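Local structure of Non-structural protein 3 (Porcine deltacoronavirus, 6LN0) at residues 317-328 against 339-347; 390-400 against 410-421. The protein is a multidomain part of the coronavirus replication machinery that joins a macro domain to a papain-like protease domain, which probably cleaves the viral polyprotein. All blocks are in the same frame, centred on the assembly; numbering follows the deposited sequence.

Contact 1 of 2, residues 317-328 against 339-347; sequences ISLLVSNSDAAF and FNHTGVISV
Phe328 and His341 form an antiparallel hydrogen-bonded pair, with Phe328 N giving to His341 O at 3.0 Å and His341 N to Phe328 O at 2.8 Å. Next to it Ala327 and Thr342 make a non-hydrogen-bonded pair, and beyond that the two strands part: the bond from Gly343 N to Ala326 O is long and weak. Gly343, at a positive phi of 78°, takes the chain past the end of helix 313-322.

Phe328 carries the side-chain contact. Its CG sits between backbone N and carbonyl carbon (chi1 72°), which sets the ring alongside His341, whose CB lies over one face, 4.2 Å from the centroid, as a CH-pi contact. The two ring planes are inclined at 34°. Ile345 CD1 meets Phe328 CZ at 3.8 Å, its side chain crossing at about a right angle, and Phe339 CE2 comes obliquely to Phe328 CE1. At the helix, Val344 divides its branches: CG1 presses on Val321 CB at 3.6 Å, while CG2 reaches Ser318 CB.

The imidazole of His341 reaches forward past the glycine. NE2 donates to Val344 O at 2.9 Å in a nearly straight bond; the carbonyl oxygen lies in the ring plane, yet the donor stands well above the carbonyl plane. Beyond the segments, Phe369 and Phe424 also pack on Phe328, the latter edge-to-face.

Backbone bonds thus close the root of this hairpin, whose far part reaches the zinc site of the fingers; apolar packing of Phe328 lies over that root and Val344 packs on the helix, while the bond from His341 NE2 to Val344 O spans the turn at Gly343 and fixes the rotation of the imidazole.

Contact 2 of 2, residues 390-400 against 410-421; sequences PAIKFAAAHCW and GYDTKANVVATY
An antiparallel strand pair with a beta bulge joins 391-395 to 416-421 in the large sheet of the protease domain. The bulge lies in 416-421, where Val418 is the extra residue opposite Ile392: Ile392 N donates to Ala419 O at 2.8 Å, whereas its O accepts from Val418 N, one residue earlier. Tyr421 N to Pro390 O and Phe394 N to Asn416 O, each 3.0 Å, bind the pair on either side of it.

On the side of Ile392, its CG2 meets Val418 CG2 at 3.7 Å, the two side chains crossing at a slant. The other side holds Ala391 CB against Val417 CG2 at 3.6 Å. A type I' turn from Ala395 to His398 then brings Trp400 back beside Lys393. The indole has Tyr411 O over one face and Lys393 CB over the opposite one, both offset toward its rim; its CH2 touches Ala415 CB at 3.5 Å. Tyr411 extends the aromatic cluster to His398, whose CD2 lies 3.6 Å above the tyrosine ring, toward its rim, with the planes at 33°. Gly410 passes close to Trp400, its CA 3.9 Å from Trp400 CB.

Lys393 NZ forms a salt bridge with Glu386, and Thr420 OG1 is hydrogen-bonded to Tyr351 OH. Strand 376-383 flanks 416-423 on the side away from 391-395, while Leu268 of helix 260-270 packs on Ile392 and Ala419, and Pro313 of helix 313-322 on Ile392 and Val418.

Overall arrangement
Contact 1 comes first along the chain and is complete before contact 2 begins, so the two run in series, neither nested nor crossed. Contact 1 closes the hairpin of 327-332 and 338-346, whose connection supplies Cys334 and Cys335 to the zinc site; Cys360 and Cys363 follow later. Strand 376-383 then lies between 338-346, to which it is parallel, and 416-423, linking both contacts in one mixed sheet. Contact 2 closes the loop between 400 and 410 toward the sheet edge formed by 398-402. Their centres are about 20 Å apart, yet they touch where Ile317 CG2 packs 4.1 Å from Ala419 CB; helix 313-322 supplies part of contact 1, and its first residue, Pro313, packs on contact 2.

Contact 1 of 2, residues 317-328 against 339-347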
loop_
_atom_site.group_PDB
_atom_site.type_symbol
_atom_site.label_atom_id
_atom_site.label_comp_id
_atom_site.label_asym_id
_atom_site.label_seq_id
_atom_site.Cartn_x
_atom_site.Cartn_y
_atom_site.Cartn_z
ATOM N N ILE A 317 8.739 -28.454 7.023
ATOM C CA ILE A 317 9.182 -28.958 8.318
ATOM C C ILE A 317 10.338 -28.118 8.852
ATOM O O ILE A 317 10.464 -27.921 10.066
ATOM C CB ILE A 317 9.541 -30.464 8.256
ATOM C CG1 ILE A 317 9.844 -30.950 9.661
ATOM C CG2 ILE A 317 10.761 -30.748 7.382
ATOM C CD1 ILE A 317 8.685 -30.743 10.609
ATOM N N SER A 318 11.177 -27.592 7.965
ATOM C CA SER A 318 12.279 -26.762 8.425
ATOM C C SER A 318 11.776 -25.415 8.932
ATOM O O SER A 318 12.312 -24.871 9.906
ATOM C CB SER A 318 13.297 -26.577 7.308
ATOM O OG SER A 318 14.018 -25.367 7.504
ATOM N N LEU A 319 10.740 -24.864 8.291
ATOM C CA LEU A 319 10.114 -23.645 8.792
ATOM C C LEU A 319 9.528 -23.858 10.181
ATOM O O LEU A 319 9.770 -23.066 11.096
ATOM C CB LEU A 319 9.026 -23.178 7.827
ATOM C CG LEU A 319 8.138 -22.101 8.440
ATOM C CD1 LEU A 319 8.842 -20.778 8.339
ATOM C CD2 LEU A 319 6.800 -22.068 7.737
ATOM N N LEU A 320 8.768 -24.936 10.364
ATOM C CA LEU A 320 8.129 -25.180 11.651
ATOM C C LEU A 320 9.156 -25.370 12.752
ATOM O O LEU A 320 9.047 -24.769 13.829
ATOM C CB LEU A 320 7.217 -26.400 11.559
ATOM C CG LEU A 320 6.115 -26.278 10.504
ATOM C CD1 LEU A 320 5.229 -27.531 10.547
ATOM C CD2 LEU A 320 5.295 -24.971 10.677
ATOM N N VAL A 321 10.175 -26.203 12.492
ATOM C CA VAL A 321 11.149 -26.558 13.528
ATOM C C VAL A 321 11.955 -25.332 13.958
ATOM O O VAL A 321 12.197 -25.114 15.151
ATOM C CB VAL A 321 12.063 -27.702 13.038
ATOM C CG1 VAL A 321 13.315 -27.779 13.885
ATOM C CG2 VAL A 321 11.322 -29.020 13.063
ATOM N N SER A 322 12.367 -24.508 13.005
ATOM C CA SER A 322 13.128 -23.321 13.370
ATOM C C SER A 322 12.294 -22.273 14.113
ATOM O O SER A 322 12.877 -21.382 14.736
ATOM C CB SER A 322 13.744 -22.690 12.133
ATOM O OG SER A 322 12.723 -22.110 11.387
ATOM N N ASN A 323 10.958 -22.341 14.070
ATOM C CA ASN A 323 10.119 -21.455 14.869
ATOM C C ASN A 323 9.707 -22.088 16.184
ATOM O O ASN A 323 8.740 -21.627 16.817
ATOM C CB ASN A 323 8.875 -21.031 14.101
ATOM C CG ASN A 323 9.151 -19.910 13.169
ATOM O OD1 ASN A 323 9.034 -18.741 13.526
ATOM N ND2 ASN A 323 9.511 -20.249 11.953
ATOM N N SER A 324 10.429 -23.116 16.612
ATOM C CA SER A 324 10.158 -23.834 17.840
ATOM C C SER A 324 11.383 -23.788 18.750
ATOM O O SER A 324 12.394 -23.166 18.443
ATOM C CB SER A 324 9.763 -25.275 17.525
ATOM O OG SER A 324 10.884 -25.971 16.990
ATOM N N ASP A 325 11.282 -24.457 19.888
ATOM C CA ASP A 325 12.409 -24.625 20.799
ATOM C C ASP A 325 13.370 -25.764 20.397
ATOM O O ASP A 325 14.146 -26.192 21.242
ATOM C CB ASP A 325 11.898 -24.871 22.223
ATOM C CG ASP A 325 11.114 -26.184 22.362
ATOM O OD1 ASP A 325 10.790 -26.830 21.340
ATOM O OD2 ASP A 325 10.808 -26.571 23.513
ATOM N N ALA A 326 13.360 -26.255 19.157
ATOM C CA ALA A 326 14.195 -27.401 18.794
ATOM C C ALA A 326 15.667 -27.075 18.956
ATOM O O ALA A 326 16.182 -26.142 18.330
ATOM C CB ALA A 326 13.934 -27.831 17.348
ATOM N N ALA A 327 16.350 -27.879 19.761
ATOM C CA ALA A 327 17.779 -27.723 19.977
ATOM C C ALA A 327 18.270 -28.936 20.728
ATOM O O ALA A 327 17.532 -29.522 21.527
ATOM C CB ALA A 327 18.111 -26.451 20.767
ATOM N N PHE A 328 19.513 -29.312 20.447
ATOM C CA PHE A 328 20.168 -30.397 21.147
ATOM C C PHE A 328 21.667 -30.160 21.113
ATOM O O PHE A 328 22.172 -29.387 20.290
ATOM C CB PHE A 328 19.811 -31.765 20.546
ATOM C CG PHE A 328 20.442 -32.044 19.205
ATOM C CD1 PHE A 328 21.661 -32.705 19.120
ATOM C CD2 PHE A 328 19.791 -31.689 18.029
ATOM C CE1 PHE A 328 22.238 -32.976 17.884
ATOM C CE2 PHE A 328 20.357 -31.966 16.779
ATOM C CZ PHE A 328 21.587 -32.600 16.706
ATOM N N PHE A 339 29.152 -30.302 20.419
ATOM C CA PHE A 339 28.546 -29.241 19.613
ATOM C C PHE A 339 27.082 -29.081 19.980
ATOM O O PHE A 339 26.471 -29.956 20.588
ATOM C CB PHE A 339 28.645 -29.519 18.108
ATOM C CG PHE A 339 27.864 -30.730 17.677
ATOM C CD1 PHE A 339 28.407 -32.014 17.809
ATOM C CD2 PHE A 339 26.584 -30.602 17.176
ATOM C CE1 PHE A 339 27.694 -33.133 17.412
ATOM C CE2 PHE A 339 25.863 -31.737 16.790
ATOM C CZ PHE A 339 26.423 -32.998 16.908
ATOM N N ASN A 340 26.513 -27.952 19.563
ATOM C CA ASN A 340 25.110 -27.644 19.779
ATOM C C ASN A 340 24.464 -27.453 18.415
ATOM O O ASN A 340 25.127 -27.065 17.448
ATOM C CB ASN A 340 24.956 -26.371 20.659
ATOM C CG ASN A 340 23.543 -26.194 21.200
ATOM O OD1 ASN A 340 22.678 -25.554 20.563
ATOM N ND2 ASN A 340 23.293 -26.754 22.387
ATOM N N HIS A 341 23.173 -27.733 18.318
ATOM C CA HIS A 341 22.525 -27.596 17.021
ATOM C C HIS A 341 21.067 -27.222 17.218
ATOM O O HIS A 341 20.335 -27.902 17.941
ATOM C CB HIS A 341 22.627 -28.896 16.197
ATOM C CG HIS A 341 22.094 -28.756 14.813
ATOM N ND1 HIS A 341 22.904 -28.490 13.734
ATOM C CD2 HIS A 341 20.825 -28.775 14.339
ATOM C CE1 HIS A 341 22.159 -28.382 12.646
ATOM N NE2 HIS A 341 20.893 -28.549 12.986
ATOM N N THR A 342 20.639 -26.158 16.573
ATOM C CA THR A 342 19.242 -25.778 16.621
ATOM C C THR A 342 18.673 -25.921 15.222
ATOM O O THR A 342 19.410 -25.883 14.237
ATOM C CB THR A 342 19.085 -24.345 17.130
ATOM O OG1 THR A 342 19.498 -23.477 16.092
ATOM C CG2 THR A 342 19.992 -24.113 18.304
ATOM N N GLY A 343 17.356 -26.083 15.138
ATOM C CA GLY A 343 16.723 -26.295 13.850
ATOM C C GLY A 343 16.898 -27.729 13.371
ATOM O O GLY A 343 17.383 -28.621 14.092
ATOM N N VAL A 344 16.501 -27.945 12.117
ATOM C CA VAL A 344 16.649 -29.250 11.501
ATOM C C VAL A 344 18.108 -29.478 11.120
ATOM O O VAL A 344 18.880 -28.540 10.943
ATOM C CB VAL A 344 15.735 -29.387 10.266
ATOM C CG1 VAL A 344 14.280 -29.166 10.617
ATOM C CG2 VAL A 344 16.187 -28.419 9.202
ATOM N N ILE A 345 18.489 -30.753 10.983
ATOM C CA ILE A 345 19.779 -31.102 10.407
ATOM C C ILE A 345 19.611 -31.293 8.915
ATOM O O ILE A 345 18.785 -32.091 8.463
ATOM C CB ILE A 345 20.353 -32.377 11.027
ATOM C CG1 ILE A 345 20.228 -32.374 12.542
ATOM C CG2 ILE A 345 21.801 -32.531 10.587
ATOM C CD1 ILE A 345 20.729 -33.705 13.146
ATOM N N SER A 346 20.422 -30.616 8.153
ATOM C CA SER A 346 20.368 -30.696 6.706
ATOM C C SER A 346 21.509 -31.630 6.305
ATOM O O SER A 346 22.661 -31.209 6.204
ATOM C CB SER A 346 20.471 -29.294 6.107
ATOM O OG SER A 346 21.052 -29.315 4.821
ATOM N N VAL A 347 21.200 -32.913 6.131
ATOM C CA VAL A 347 22.233 -33.921 5.876
ATOM C C VAL A 347 22.425 -33.928 4.365
ATOM O O VAL A 347 21.698 -34.590 3.622
ATOM C CB VAL A 347 21.858 -35.295 6.420
ATOM C CG1 VAL A 347 23.045 -36.250 6.276
ATOM C CG2 VAL A 347 21.365 -35.202 7.856
#

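Contact 2 of 2, residues 390-400 against 410-421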
loop_
_atom_site.group_PDB
_atom_site.type_symbol
_atom_site.label_atom_id
_atom_site.label_comp_id
_atom_site.label_asym_id
_atom_site.label_seq_id
_atom_site.Cartn_x
_atom_site.Cartn_y
_atom_site.Cartn_z
ATOM N N PRO A 390 8.735 -41.717 12.353
ATOM C CA PRO A 390 8.000 -40.663 11.622
ATOM C C PRO A 390 8.843 -40.050 10.515
ATOM O O PRO A 390 9.975 -39.622 10.739
ATOM C CB PRO A 390 7.675 -39.629 12.705
ATOM C CG PRO A 390 7.788 -40.358 13.998
ATOM C CD PRO A 390 8.776 -41.482 13.806
ATOM N N ALA A 391 8.294 -40.023 9.306
ATOM C CA ALA A 391 9.052 -39.581 8.146
ATOM C C ALA A 391 8.123 -38.897 7.150
ATOM O O ALA A 391 6.904 -38.813 7.345
ATOM C CB ALA A 391 9.783 -40.749 7.480
ATOM N N ILE A 392 8.719 -38.394 6.076
ATOM C CA ILE A 392 7.978 -37.845 4.954
ATOM C C ILE A 392 8.513 -38.498 3.690
ATOM O O ILE A 392 9.729 -38.595 3.496
ATOM C CB ILE A 392 8.092 -36.306 4.879
ATOM C CG1 ILE A 392 7.380 -35.661 6.085
ATOM C CG2 ILE A 392 7.491 -35.818 3.603
ATOM C CD1 ILE A 392 7.388 -34.114 6.108
ATOM N N LYS A 393 7.613 -38.981 2.854
ATOM C CA LYS A 393 7.991 -39.550 1.573
ATOM C C LYS A 393 7.442 -38.678 0.449
ATOM O O LYS A 393 6.371 -38.064 0.569
ATOM C CB LYS A 393 7.497 -41.001 1.426
ATOM C CG LYS A 393 8.148 -42.016 2.379
ATOM C CD LYS A 393 8.284 -43.382 1.732
ATOM C CE LYS A 393 7.778 -44.506 2.645
ATOM N NZ LYS A 393 7.378 -45.741 1.869
ATOM N N PHE A 394 8.204 -38.637 -0.643
ATOM C CA PHE A 394 7.923 -37.797 -1.797
ATOM C C PHE A 394 8.121 -38.647 -3.043
ATOM O O PHE A 394 9.182 -39.256 -3.215
ATOM C CB PHE A 394 8.865 -36.591 -1.804
ATOM C CG PHE A 394 8.478 -35.487 -2.761
ATOM C CD1 PHE A 394 8.657 -35.630 -4.128
ATOM C CD2 PHE A 394 7.995 -34.276 -2.280
ATOM C CE1 PHE A 394 8.334 -34.603 -4.996
ATOM C CE2 PHE A 394 7.658 -33.242 -3.150
ATOM C CZ PHE A 394 7.830 -33.409 -4.505
ATOM N N ALA A 395 7.104 -38.701 -3.900
ATOM C CA ALA A 395 7.232 -39.377 -5.183
ATOM C C ALA A 395 6.081 -38.942 -6.068
ATOM O O ALA A 395 4.962 -38.755 -5.586
ATOM C CB ALA A 395 7.229 -40.903 -5.029
ATOM N N ALA A 396 6.362 -38.780 -7.360
ATOM C CA ALA A 396 5.328 -38.445 -8.338
ATOM C C ALA A 396 4.570 -37.173 -7.949
ATOM O O ALA A 396 3.341 -37.104 -8.061
ATOM C CB ALA A 396 4.361 -39.616 -8.530
ATOM N N ALA A 397 5.307 -36.161 -7.470
ATOM C CA ALA A 397 4.758 -34.857 -7.086
ATOM C C ALA A 397 3.691 -34.956 -6.005
ATOM O O ALA A 397 2.861 -34.055 -5.866
ATOM C CB ALA A 397 4.206 -34.104 -8.300
ATOM N N HIS A 398 3.682 -36.048 -5.249
ATOM C CA HIS A 398 2.854 -36.180 -4.063
ATOM C C HIS A 398 3.787 -36.477 -2.898
ATOM O O HIS A 398 4.846 -37.083 -3.080
ATOM C CB HIS A 398 1.797 -37.290 -4.231
ATOM C CG HIS A 398 0.849 -37.424 -3.075
ATOM N ND1 HIS A 398 0.005 -36.409 -2.677
ATOM C CD2 HIS A 398 0.597 -38.466 -2.243
ATOM C CE1 HIS A 398 -0.717 -36.815 -1.647
ATOM N NE2 HIS A 398 -0.376 -38.059 -1.361
ATOM N N CYS A 399 3.413 -36.019 -1.708
ATOM C CA CYS A 399 4.222 -36.238 -0.518
ATOM C C CYS A 399 3.288 -36.461 0.652
ATOM O O CYS A 399 2.162 -35.950 0.663
ATOM C CB CYS A 399 5.178 -35.058 -0.248
ATOM S SG CYS A 399 4.414 -33.520 0.163
ATOM N N TRP A 400 3.751 -37.231 1.632
ATOM C CA TRP A 400 2.807 -37.674 2.642
ATOM C C TRP A 400 3.580 -38.077 3.878
ATOM O O TRP A 400 4.734 -38.512 3.791
ATOM C CB TRP A 400 1.953 -38.850 2.139
ATOM C CG TRP A 400 2.739 -40.117 1.934
ATOM C CD1 TRP A 400 3.003 -41.064 2.873
ATOM C CD2 TRP A 400 3.370 -40.570 0.720
ATOM N NE1 TRP A 400 3.755 -42.083 2.328
ATOM C CE2 TRP A 400 3.991 -41.805 1.008
ATOM C CE3 TRP A 400 3.459 -40.060 -0.580
ATOM C CZ2 TRP A 400 4.691 -42.535 0.049
ATOM C CZ3 TRP A 400 4.166 -40.785 -1.533
ATOM C CH2 TRP A 400 4.766 -42.012 -1.213
ATOM N N GLY A 410 -0.918 -41.341 2.877
ATOM C CA GLY A 410 -0.947 -41.335 1.425
ATOM C C GLY A 410 -0.773 -42.734 0.843
ATOM O O GLY A 410 -1.472 -43.671 1.254
ATOM N N TYR A 411 0.163 -42.902 -0.095
ATOM C CA TYR A 411 0.367 -44.169 -0.790
ATOM C C TYR A 411 1.353 -45.070 -0.028
ATOM O O TYR A 411 1.974 -44.670 0.960
ATOM C CB TYR A 411 0.870 -43.922 -2.221
ATOM C CG TYR A 411 0.120 -42.842 -2.979
ATOM C CD1 TYR A 411 0.762 -42.062 -3.936
ATOM C CD2 TYR A 411 -1.237 -42.606 -2.746
ATOM C CE1 TYR A 411 0.072 -41.071 -4.635
ATOM C CE2 TYR A 411 -1.932 -41.621 -3.435
ATOM C CZ TYR A 411 -1.278 -40.858 -4.378
ATOM O OH TYR A 411 -1.973 -39.875 -5.058
ATOM N N ASP A 412 1.495 -46.308 -0.497
ATOM C CA ASP A 412 2.500 -47.224 0.033
ATOM C C ASP A 412 3.255 -47.868 -1.118
ATOM O O ASP A 412 3.397 -49.090 -1.223
ATOM C CB ASP A 412 1.877 -48.272 0.954
ATOM C CG ASP A 412 2.926 -49.135 1.646
ATOM O OD1 ASP A 412 3.815 -48.565 2.329
ATOM O OD2 ASP A 412 2.858 -50.379 1.497
ATOM N N THR A 413 3.720 -47.027 -2.029
ATOM C CA THR A 413 4.646 -47.470 -3.048
ATOM C C THR A 413 6.068 -47.182 -2.575
ATOM O O THR A 413 6.298 -46.730 -1.446
ATOM C CB THR A 413 4.340 -46.788 -4.380
ATOM O OG1 THR A 413 5.438 -46.980 -5.283
ATOM C CG2 THR A 413 4.110 -45.297 -4.166
ATOM N N LYS A 414 7.038 -47.466 -3.442
ATOM C CA LYS A 414 8.415 -47.083 -3.175
ATOM C C LYS A 414 8.572 -45.600 -3.468
ATOM O O LYS A 414 8.140 -45.107 -4.518
ATOM C CB LYS A 414 9.405 -47.912 -4.000
ATOM C CG LYS A 414 9.476 -47.563 -5.485
ATOM C CD LYS A 414 10.868 -47.790 -6.064
ATOM C CE LYS A 414 10.764 -48.496 -7.418
ATOM N NZ LYS A 414 12.083 -48.832 -8.020
ATOM N N ALA A 415 9.158 -44.886 -2.519
ATOM C CA ALA A 415 9.301 -43.449 -2.637
ATOM C C ALA A 415 10.514 -43.041 -1.829
ATOM O O ALA A 415 10.829 -43.649 -0.805
ATOM C CB ALA A 415 8.055 -42.712 -2.135
ATOM N N ASN A 416 11.207 -42.020 -2.309
ATOM C CA ASN A 416 12.257 -41.432 -1.499
ATOM C C ASN A 416 11.675 -40.913 -0.189
ATOM O O ASN A 416 10.508 -40.517 -0.109
ATOM C CB ASN A 416 12.943 -40.325 -2.284
ATOM C CG ASN A 416 13.593 -40.853 -3.535
ATOM O OD1 ASN A 416 14.186 -41.936 -3.509
ATOM N ND2 ASN A 416 13.468 -40.130 -4.638
ATOM N N VAL A 417 12.466 -40.984 0.861
ATOM C CA VAL A 417 12.143 -40.291 2.104
ATOM C C VAL A 417 12.919 -38.976 2.095
ATOM O O VAL A 417 14.059 -38.927 1.602
ATOM C CB VAL A 417 12.467 -41.166 3.335
ATOM C CG1 VAL A 417 13.944 -41.362 3.471
ATOM C CG2 VAL A 417 11.916 -40.534 4.604
ATOM N N VAL A 418 12.275 -37.894 2.536
ATOM C CA VAL A 418 12.882 -36.563 2.486
ATOM C C VAL A 418 12.960 -35.873 3.838
ATOM O O VAL A 418 13.619 -34.826 3.945
ATOM C CB VAL A 418 12.181 -35.639 1.464
ATOM C CG1 VAL A 418 12.397 -36.182 0.072
ATOM C CG2 VAL A 418 10.692 -35.466 1.796
ATOM N N ALA A 419 12.364 -36.431 4.880
ATOM C CA ALA A 419 12.594 -35.925 6.223
ATOM C C ALA A 419 12.251 -37.043 7.193
ATOM O O ALA A 419 11.328 -37.816 6.937
ATOM C CB ALA A 419 11.744 -34.677 6.508
ATOM N N THR A 420 12.989 -37.113 8.301
ATOM C CA THR A 420 12.760 -38.090 9.358
ATOM C C THR A 420 12.920 -37.402 10.702
ATOM O O THR A 420 13.722 -36.473 10.850
ATOM C CB THR A 420 13.746 -39.274 9.290
ATOM O OG1 THR A 420 15.085 -38.773 9.227
ATOM C CG2 THR A 420 13.484 -40.150 8.064
ATOM N N TYR A 421 12.150 -37.858 11.684
ATOM C CA TYR A 421 12.292 -37.404 13.062
ATOM C C TYR A 421 12.876 -38.524 13.914
ATOM O O TYR A 421 12.364 -39.646 13.907
ATOM C CB TYR A 421 10.958 -36.951 13.653
ATOM C CG TYR A 421 11.079 -36.680 15.123
ATOM C CD1 TYR A 421 11.792 -35.570 15.579
ATOM C CD2 TYR A 421 10.536 -37.549 16.064
ATOM C CE1 TYR A 421 11.951 -35.316 16.934
ATOM C CE2 TYR A 421 10.687 -37.298 17.420
ATOM C CZ TYR A 421 11.394 -36.164 17.841
ATOM O OH TYR A 421 11.556 -35.884 19.172
#